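Long-range contacts in alpha-catenin-like protein hmp-1 (Caenorhabditis elegans, PDB 5H5M), which binds beta-catenin and actin filaments at adherens junctions and is required for the cell migration and shape changes that enclose and elongate the body: residues H118-F123 against E158-V162; P129-L133 against R148-F152; Q185-A190 against A219-V224. All blocks are in the same frame, centred on the assembly; numbering follows the deposited sequence.

Contact 1: H118-F123 against E158-V162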
# COMPACT_ATOMS: atom_id res chain seq x y z
N HIS A 118 -0.87 3.21 -0.24
CA HIS A 118 -2.31 3.03 -0.20
C HIS A 118 -2.69 1.57 -0.03
O HIS A 118 -3.57 1.24 0.76
CB HIS A 118 -2.94 3.61 -1.48
CG HIS A 118 -2.86 5.10 -1.57
ND1 HIS A 118 -1.69 5.77 -1.86
CD2 HIS A 118 -3.81 6.06 -1.39
CE1 HIS A 118 -1.92 7.07 -1.87
NE2 HIS A 118 -3.20 7.27 -1.58
N ILE A 119 -2.01 0.69 -0.76
CA ILE A 119 -2.26 -0.75 -0.68
C ILE A 119 -1.93 -1.28 0.72
O ILE A 119 -2.65 -2.12 1.27
CB ILE A 119 -1.44 -1.53 -1.73
CG1 ILE A 119 -1.88 -1.12 -3.14
CG2 ILE A 119 -1.60 -3.03 -1.54
CD1 ILE A 119 -1.17 -1.86 -4.24
N SER A 120 -0.84 -0.77 1.29
CA SER A 120 -0.42 -1.16 2.63
C SER A 120 -1.50 -0.83 3.66
O SER A 120 -1.84 -1.67 4.49
CB SER A 120 0.90 -0.47 3.00
OG SER A 120 1.33 -0.83 4.30
N ASP A 121 -2.03 0.39 3.59
CA ASP A 121 -3.08 0.83 4.52
C ASP A 121 -4.41 0.11 4.30
O ASP A 121 -5.02 -0.39 5.24
CB ASP A 121 -3.30 2.34 4.42
CG ASP A 121 -2.11 3.15 4.90
OD1 ASP A 121 -1.29 2.61 5.68
OD2 ASP A 121 -2.00 4.34 4.52
N ALA A 122 -4.85 0.07 3.05
CA ALA A 122 -6.21 -0.35 2.73
C ALA A 122 -6.45 -1.85 2.90
O ALA A 122 -7.57 -2.27 3.18
CB ALA A 122 -6.56 0.07 1.31
N PHE A 123 -5.40 -2.64 2.76
CA PHE A 123 -5.55 -4.10 2.73
C PHE A 123 -4.89 -4.81 3.90
O PHE A 123 -4.72 -6.03 3.88
CB PHE A 123 -5.00 -4.65 1.40
CG PHE A 123 -5.82 -4.25 0.21
CD1 PHE A 123 -5.64 -3.01 -0.39
CD2 PHE A 123 -6.79 -5.11 -0.31
CE1 PHE A 123 -6.41 -2.63 -1.49
CE2 PHE A 123 -7.55 -4.74 -1.40
CZ PHE A 123 -7.36 -3.50 -1.99
N GLU A 158 -12.51 2.66 0.21
CA GLU A 158 -11.06 2.76 0.19
C GLU A 158 -10.43 1.71 -0.72
O GLU A 158 -9.63 2.05 -1.60
CB GLU A 158 -10.49 2.63 1.61
CG GLU A 158 -9.00 2.93 1.69
CD GLU A 158 -8.46 2.83 3.11
OE1 GLU A 158 -9.24 2.52 4.03
OE2 GLU A 158 -7.24 3.06 3.30
N ILE A 159 -10.79 0.44 -0.54
CA ILE A 159 -10.16 -0.61 -1.33
C ILE A 159 -10.51 -0.47 -2.81
O ILE A 159 -9.72 -0.82 -3.67
CB ILE A 159 -10.53 -2.04 -0.85
CG1 ILE A 159 -12.04 -2.28 -0.93
CG2 ILE A 159 -10.02 -2.29 0.56
CD1 ILE A 159 -12.42 -3.74 -0.77
N VAL A 160 -11.70 0.06 -3.09
CA VAL A 160 -12.11 0.30 -4.46
C VAL A 160 -11.27 1.42 -5.08
O VAL A 160 -10.72 1.27 -6.16
CB VAL A 160 -13.61 0.66 -4.55
CG1 VAL A 160 -13.93 1.30 -5.90
CG2 VAL A 160 -14.47 -0.59 -4.34
N SER A 161 -11.18 2.53 -4.36
CA SER A 161 -10.40 3.68 -4.80
C SER A 161 -8.92 3.35 -4.98
O SER A 161 -8.32 3.73 -5.98
CB SER A 161 -10.56 4.83 -3.80
OG SER A 161 -9.70 5.91 -4.12
N VAL A 162 -8.35 2.64 -4.01
CA VAL A 162 -6.95 2.25 -4.07
C VAL A 162 -6.68 1.31 -5.24
O VAL A 162 -5.66 1.43 -5.93
CB VAL A 162 -6.50 1.58 -2.75
CG1 VAL A 162 -5.12 0.96 -2.89
CG2 VAL A 162 -6.52 2.60 -1.61
O HOH W 1 -5.28 3.80 1.37

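Contact 2: P129-L133 against R148-F152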
# COMPACT_ATOMS: atom_id res chain seq x y z
N PRO A 129 -13.74 -5.67 9.35
CA PRO A 129 -14.90 -4.77 9.24
C PRO A 129 -16.22 -5.49 8.94
O PRO A 129 -17.25 -5.11 9.51
CB PRO A 129 -14.53 -3.84 8.08
CG PRO A 129 -13.04 -3.83 8.07
CD PRO A 129 -12.63 -5.22 8.47
N LEU A 130 -16.20 -6.50 8.07
CA LEU A 130 -17.41 -7.24 7.75
C LEU A 130 -17.80 -8.19 8.88
O LEU A 130 -18.98 -8.36 9.18
CB LEU A 130 -17.24 -8.02 6.45
CG LEU A 130 -18.48 -8.79 6.00
CD1 LEU A 130 -19.69 -7.87 5.97
CD2 LEU A 130 -18.27 -9.46 4.65
N ILE A 131 -16.79 -8.80 9.51
CA ILE A 131 -17.03 -9.71 10.62
C ILE A 131 -17.70 -8.99 11.79
O ILE A 131 -18.66 -9.49 12.36
CB ILE A 131 -15.72 -10.37 11.10
CG1 ILE A 131 -15.16 -11.27 10.00
CG2 ILE A 131 -15.95 -11.17 12.37
CD1 ILE A 131 -16.14 -12.31 9.52
N LEU A 132 -17.19 -7.81 12.12
CA LEU A 132 -17.79 -7.01 13.19
C LEU A 132 -19.22 -6.60 12.83
O LEU A 132 -20.09 -6.52 13.70
CB LEU A 132 -16.94 -5.77 13.48
CG LEU A 132 -15.60 -6.03 14.18
CD1 LEU A 132 -14.90 -4.72 14.48
CD2 LEU A 132 -15.80 -6.85 15.45
N LEU A 133 -19.45 -6.35 11.54
CA LEU A 133 -20.78 -6.00 11.07
C LEU A 133 -21.75 -7.16 11.27
O LEU A 133 -22.82 -6.99 11.86
CB LEU A 133 -20.74 -5.59 9.59
CG LEU A 133 -22.08 -5.26 8.93
CD1 LEU A 133 -22.85 -4.22 9.73
CD2 LEU A 133 -21.87 -4.78 7.49
N ARG A 148 -21.16 -0.16 12.33
CA ARG A 148 -20.29 -1.08 11.59
C ARG A 148 -20.64 -1.10 10.10
O ARG A 148 -19.78 -1.35 9.26
CB ARG A 148 -20.38 -2.49 12.18
CG ARG A 148 -19.80 -2.63 13.57
CD ARG A 148 -18.36 -2.16 13.62
NE ARG A 148 -17.83 -2.14 14.98
CZ ARG A 148 -16.60 -1.74 15.30
NH1 ARG A 148 -15.78 -1.31 14.35
NH2 ARG A 148 -16.20 -1.75 16.56
N SER A 149 -21.91 -0.84 9.79
CA SER A 149 -22.34 -0.70 8.40
C SER A 149 -21.62 0.47 7.74
O SER A 149 -21.08 0.35 6.65
CB SER A 149 -23.85 -0.50 8.31
OG SER A 149 -24.25 -0.20 6.99
N LYS A 150 -21.61 1.60 8.44
CA LYS A 150 -20.95 2.80 7.96
C LYS A 150 -19.45 2.57 7.77
O LYS A 150 -18.88 2.95 6.74
CB LYS A 150 -21.19 3.96 8.93
CG LYS A 150 -20.46 5.24 8.58
CD LYS A 150 -20.75 6.32 9.61
CE LYS A 150 -19.96 7.59 9.34
NZ LYS A 150 -20.24 8.64 10.35
N MET A 151 -18.82 1.94 8.76
CA MET A 151 -17.39 1.66 8.70
C MET A 151 -17.06 0.70 7.57
O MET A 151 -16.08 0.89 6.85
CB MET A 151 -16.90 1.10 10.04
CG MET A 151 -17.09 2.05 11.20
SD MET A 151 -16.45 3.70 10.85
CE MET A 151 -14.71 3.35 10.61
N PHE A 152 -17.86 -0.35 7.43
CA PHE A 152 -17.67 -1.32 6.35
C PHE A 152 -17.74 -0.65 4.98
O PHE A 152 -16.93 -0.94 4.09
CB PHE A 152 -18.70 -2.44 6.43
CG PHE A 152 -18.79 -3.26 5.17
CD1 PHE A 152 -17.85 -4.24 4.89
CD2 PHE A 152 -19.81 -3.04 4.26
CE1 PHE A 152 -17.92 -4.99 3.73
CE2 PHE A 152 -19.89 -3.79 3.09
CZ PHE A 152 -18.94 -4.76 2.83

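Contact 3: Q185-A190 against A219-V224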
# COMPACT_ATOMS: atom_id res chain seq x y z
N GLN A 185 -17.31 -4.43 -9.26
CA GLN A 185 -18.21 -5.41 -8.67
C GLN A 185 -18.30 -5.23 -7.15
O GLN A 185 -19.39 -5.33 -6.57
CB GLN A 185 -17.78 -6.83 -9.01
CG GLN A 185 -18.07 -7.23 -10.44
CD GLN A 185 -17.61 -8.64 -10.77
OE1 GLN A 185 -16.46 -8.85 -11.17
NE2 GLN A 185 -18.50 -9.61 -10.59
N LEU A 186 -17.17 -4.96 -6.52
CA LEU A 186 -17.14 -4.70 -5.08
C LEU A 186 -17.88 -3.41 -4.74
O LEU A 186 -18.60 -3.34 -3.75
CB LEU A 186 -15.69 -4.63 -4.57
CG LEU A 186 -14.99 -5.98 -4.43
CD1 LEU A 186 -13.49 -5.80 -4.24
CD2 LEU A 186 -15.58 -6.75 -3.27
N GLU A 187 -17.70 -2.40 -5.58
CA GLU A 187 -18.38 -1.13 -5.42
C GLU A 187 -19.90 -1.31 -5.50
O GLU A 187 -20.67 -0.64 -4.80
CB GLU A 187 -17.91 -0.15 -6.49
CG GLU A 187 -18.60 1.20 -6.48
CD GLU A 187 -18.05 2.13 -7.55
OE1 GLU A 187 -18.12 1.76 -8.75
OE2 GLU A 187 -17.54 3.21 -7.20
N LYS A 188 -20.32 -2.24 -6.35
CA LYS A 188 -21.72 -2.59 -6.51
C LYS A 188 -22.24 -3.39 -5.32
O LYS A 188 -23.33 -3.14 -4.80
CB LYS A 188 -21.90 -3.37 -7.81
CG LYS A 188 -23.29 -3.91 -8.07
CD LYS A 188 -23.30 -4.68 -9.38
CE LYS A 188 -22.65 -3.87 -10.50
NZ LYS A 188 -22.41 -4.69 -11.73
N LEU A 189 -21.45 -4.36 -4.89
CA LEU A 189 -21.84 -5.32 -3.85
C LEU A 189 -21.89 -4.72 -2.44
O LEU A 189 -22.75 -5.09 -1.63
CB LEU A 189 -20.88 -6.50 -3.88
CG LEU A 189 -21.18 -7.74 -3.03
CD1 LEU A 189 -22.54 -8.31 -3.39
CD2 LEU A 189 -20.09 -8.78 -3.22
N ALA A 190 -20.98 -3.79 -2.16
CA ALA A 190 -20.81 -3.21 -0.82
C ALA A 190 -22.10 -2.67 -0.17
O ALA A 190 -22.38 -2.99 0.98
CB ALA A 190 -19.74 -2.12 -0.85
N ALA A 219 -19.68 -14.07 -1.01
CA ALA A 219 -19.47 -13.42 -2.30
C ALA A 219 -18.50 -12.25 -2.16
O ALA A 219 -17.65 -12.03 -3.02
CB ALA A 219 -20.80 -12.95 -2.88
N TRP A 220 -18.63 -11.52 -1.05
CA TRP A 220 -17.76 -10.39 -0.79
C TRP A 220 -16.31 -10.82 -0.59
O TRP A 220 -15.40 -10.31 -1.25
CB TRP A 220 -18.24 -9.62 0.44
CG TRP A 220 -17.34 -8.49 0.81
CD1 TRP A 220 -16.34 -8.50 1.75
CD2 TRP A 220 -17.32 -7.18 0.24
NE1 TRP A 220 -15.72 -7.28 1.80
CE2 TRP A 220 -16.30 -6.45 0.88
CE3 TRP A 220 -18.07 -6.55 -0.76
CZ2 TRP A 220 -16.01 -5.13 0.56
CZ3 TRP A 220 -17.78 -5.23 -1.08
CH2 TRP A 220 -16.76 -4.53 -0.42
N PHE A 221 -16.10 -11.77 0.32
CA PHE A 221 -14.75 -12.25 0.62
C PHE A 221 -14.09 -12.93 -0.58
O PHE A 221 -12.87 -12.91 -0.70
CB PHE A 221 -14.78 -13.21 1.82
CG PHE A 221 -14.83 -12.51 3.15
CD1 PHE A 221 -14.24 -11.27 3.31
CD2 PHE A 221 -15.47 -13.10 4.23
CE1 PHE A 221 -14.29 -10.62 4.54
CE2 PHE A 221 -15.52 -12.46 5.46
CZ PHE A 221 -14.93 -11.22 5.61
N ASP A 222 -14.89 -13.53 -1.45
CA ASP A 222 -14.36 -14.13 -2.68
C ASP A 222 -13.81 -13.05 -3.62
O ASP A 222 -12.76 -13.24 -4.24
CB ASP A 222 -15.43 -14.95 -3.40
CG ASP A 222 -15.76 -16.25 -2.69
OD1 ASP A 222 -15.00 -16.65 -1.78
OD2 ASP A 222 -16.78 -16.88 -3.04
N LYS A 223 -14.53 -11.94 -3.73
CA LYS A 223 -14.12 -10.85 -4.61
C LYS A 223 -12.92 -10.09 -4.06
O LYS A 223 -12.02 -9.71 -4.81
CB LYS A 223 -15.27 -9.87 -4.85
CG LYS A 223 -16.49 -10.47 -5.52
CD LYS A 223 -16.19 -10.91 -6.94
CE LYS A 223 -17.43 -11.46 -7.62
NZ LYS A 223 -17.14 -11.94 -8.99
N VAL A 224 -12.90 -9.87 -2.75
CA VAL A 224 -11.78 -9.19 -2.10
C VAL A 224 -10.50 -10.02 -2.24
O VAL A 224 -9.43 -9.48 -2.49
CB VAL A 224 -12.07 -8.92 -0.61
CG1 VAL A 224 -10.79 -8.57 0.15
CG2 VAL A 224 -13.10 -7.81 -0.47

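Contact 1: H118-F123 against E158-V162
The Phe123 ring takes the gamma-methyl of Ile159 over one face: Ile159 CG2 stands 4.0 Å from the ring centroid and 17° off the normal, a CH-pi contact displaced toward the rim. At the ring edge, near its plane, lie Val162 CG1 from across the contact and Ile119 O from the last turn of the helix that Phe123 follows. The other flat group, the His118 imidazole, has Val162 CG2 at its edge. Phe123 has already left helical geometry, and its CG sits anti to its own carbonyl carbon (chi1 -68°), which swings the ring back beside the last turn and brings CZ within 3.7 Å of Ile159 CB. An alanine here is likely to leave Ile159 CG2 without its aromatic face and to open a gap beside Val162 CG1. Val162 is the wedge between the helices, its two methyls straddling His118: both CG1 and CG2 lie 3.7 Å from His118 CB, and CG2 goes on to meet the methyl of Ala122. Glu158 stretches an extended chain across the partly exposed side, laying CG and the carboxylate along Ala122, with OE2 3.6 Å from Ala122 CA. A water bridges the helices there, 2.8 Å from Glu158 OE2 and 3.1 Å from His118 O. Asp121 stands near the Glu158 carboxylate, but its charge is held by salt bridges to Arg55 and Arg286, which probably ease any repulsion. The imidazole's nitrogens are likewise engaged, ND1 with Ala114 O and NE2 with Ser53 OG. Here the C-terminal end of helix 92-122 lies nearly antiparallel to helix 142-166, 9.8 Å between the segment axes, while helix 207-233 closes over Phe123 through Leu227, Thr228 and Leu231 and reaches Ile159 with Trp220.

Contact 2: P129-L133 against R148-F152
Arg148 packs against both Leu132 and Leu133, opening the contact between the two arms of an antiparallel helical hairpin, in which helix 128-137 turns back into helix 142-166 within the M domain of this vinculin-family protein. The segment axes approach to 8.9 Å at 162°, close enough for side-chain stems to meet backbone. Arg148 CB rests 3.7 Å from Leu133 CA, and CG and CD run on past the Leu132 backbone and CB. A bend at chi2 (-56°) turns the chain along the partly exposed flank and places the flat guanidinium over Leu132, with Leu132 CD1 squarely above the middle of one face, 3.5 Å from Arg148 CZ. The charged group is thus laid on an aliphatic methyl by its face, and the N-H groups, which lie in the guanidinium plane, do not point at that methyl.

Next comes Ser149, which contributes mainly backbone. Leu133 extends its CG anti to the backbone N (chi1 177°), reaching across so that CD1 lies 3.5 Å from Ser149 N and also touches Ser149 CA and CB. The other branch, Leu133 CD2, passes to Phe152 one turn further on and lies 4.1 Å from Phe152 CB. Helix 173-202 backs this side, with Ala194 on Ser149 and Ala197 on Leu133. Phe152 ends the walk: its side chain runs alongside that of Leu130, pointing the same way, and one face of the ring receives Leu130 CD1, 4.1 Å from Phe152 CE1.

Contact 3: Q185-A190 against A219-V224
Leu186 presses a methyl onto the face of the Trp220 indole, the CH-pi contact at the heart of this helix pair. Leu186 CD2 stands 3.6 Å from the centroid of the six-membered ring, 18° off its normal, and the leucine meets the ring system at about a right angle. Val224 CG2, one turn along from the tryptophan, shares that face and lies 3.9 Å from Leu186 CD2.

Other apolar contacts gather at the benzo end of the indole. Leu189 CD2 comes in at its edge, 3.9 Å from Trp220 CE3, and also reaches Ala219 and the Trp220 backbone. Ala190 CB touches Trp220 CZ3 at 3.7 Å. This reach depends on the tryptophan torsion: CG is anti to the backbone N (chi1 176°), carrying the benzo ring across to the other helix. Lys223 adds its stem, CB lying 3.5 Å from Leu186 CD2.

At the partly exposed margin the side chains of Gln185 and Lys223 pass each other at a slant.

Helices 173-202 and 207-233 run antiparallel here, their segment axes 10.4 Å apart at 158°. Helix 142-166 lies against the pair, bringing Ala156 to both Ala190 and Trp220 and Phe152 edge-to-face to the indole, while helix 128-137 adds Leu130 to Trp220.

Contact 2 lies about 16 Å from contact 1, and contact 3 lies about 14 Å from each, measured between centres. Contacts 1 and 2 share helix 142-166, against which helix 92-122 and then helix 128-137 pack in succession; along the chain, both segments of contact 2 fall between those of contact 1. Contact 3 follows, joining helices 173-202 and 207-233. Contacts 1 and 2 do not touch, but both reach contact 3: Ile159 CD1 packs on Leu186, Trp220 and Val224, while Phe152 meets Ala190 and, with Leu130, Trp220. The helices of the three antiparallel pairs thus meet around Trp220, consistent with the four-helix-bundle architecture of this M domain.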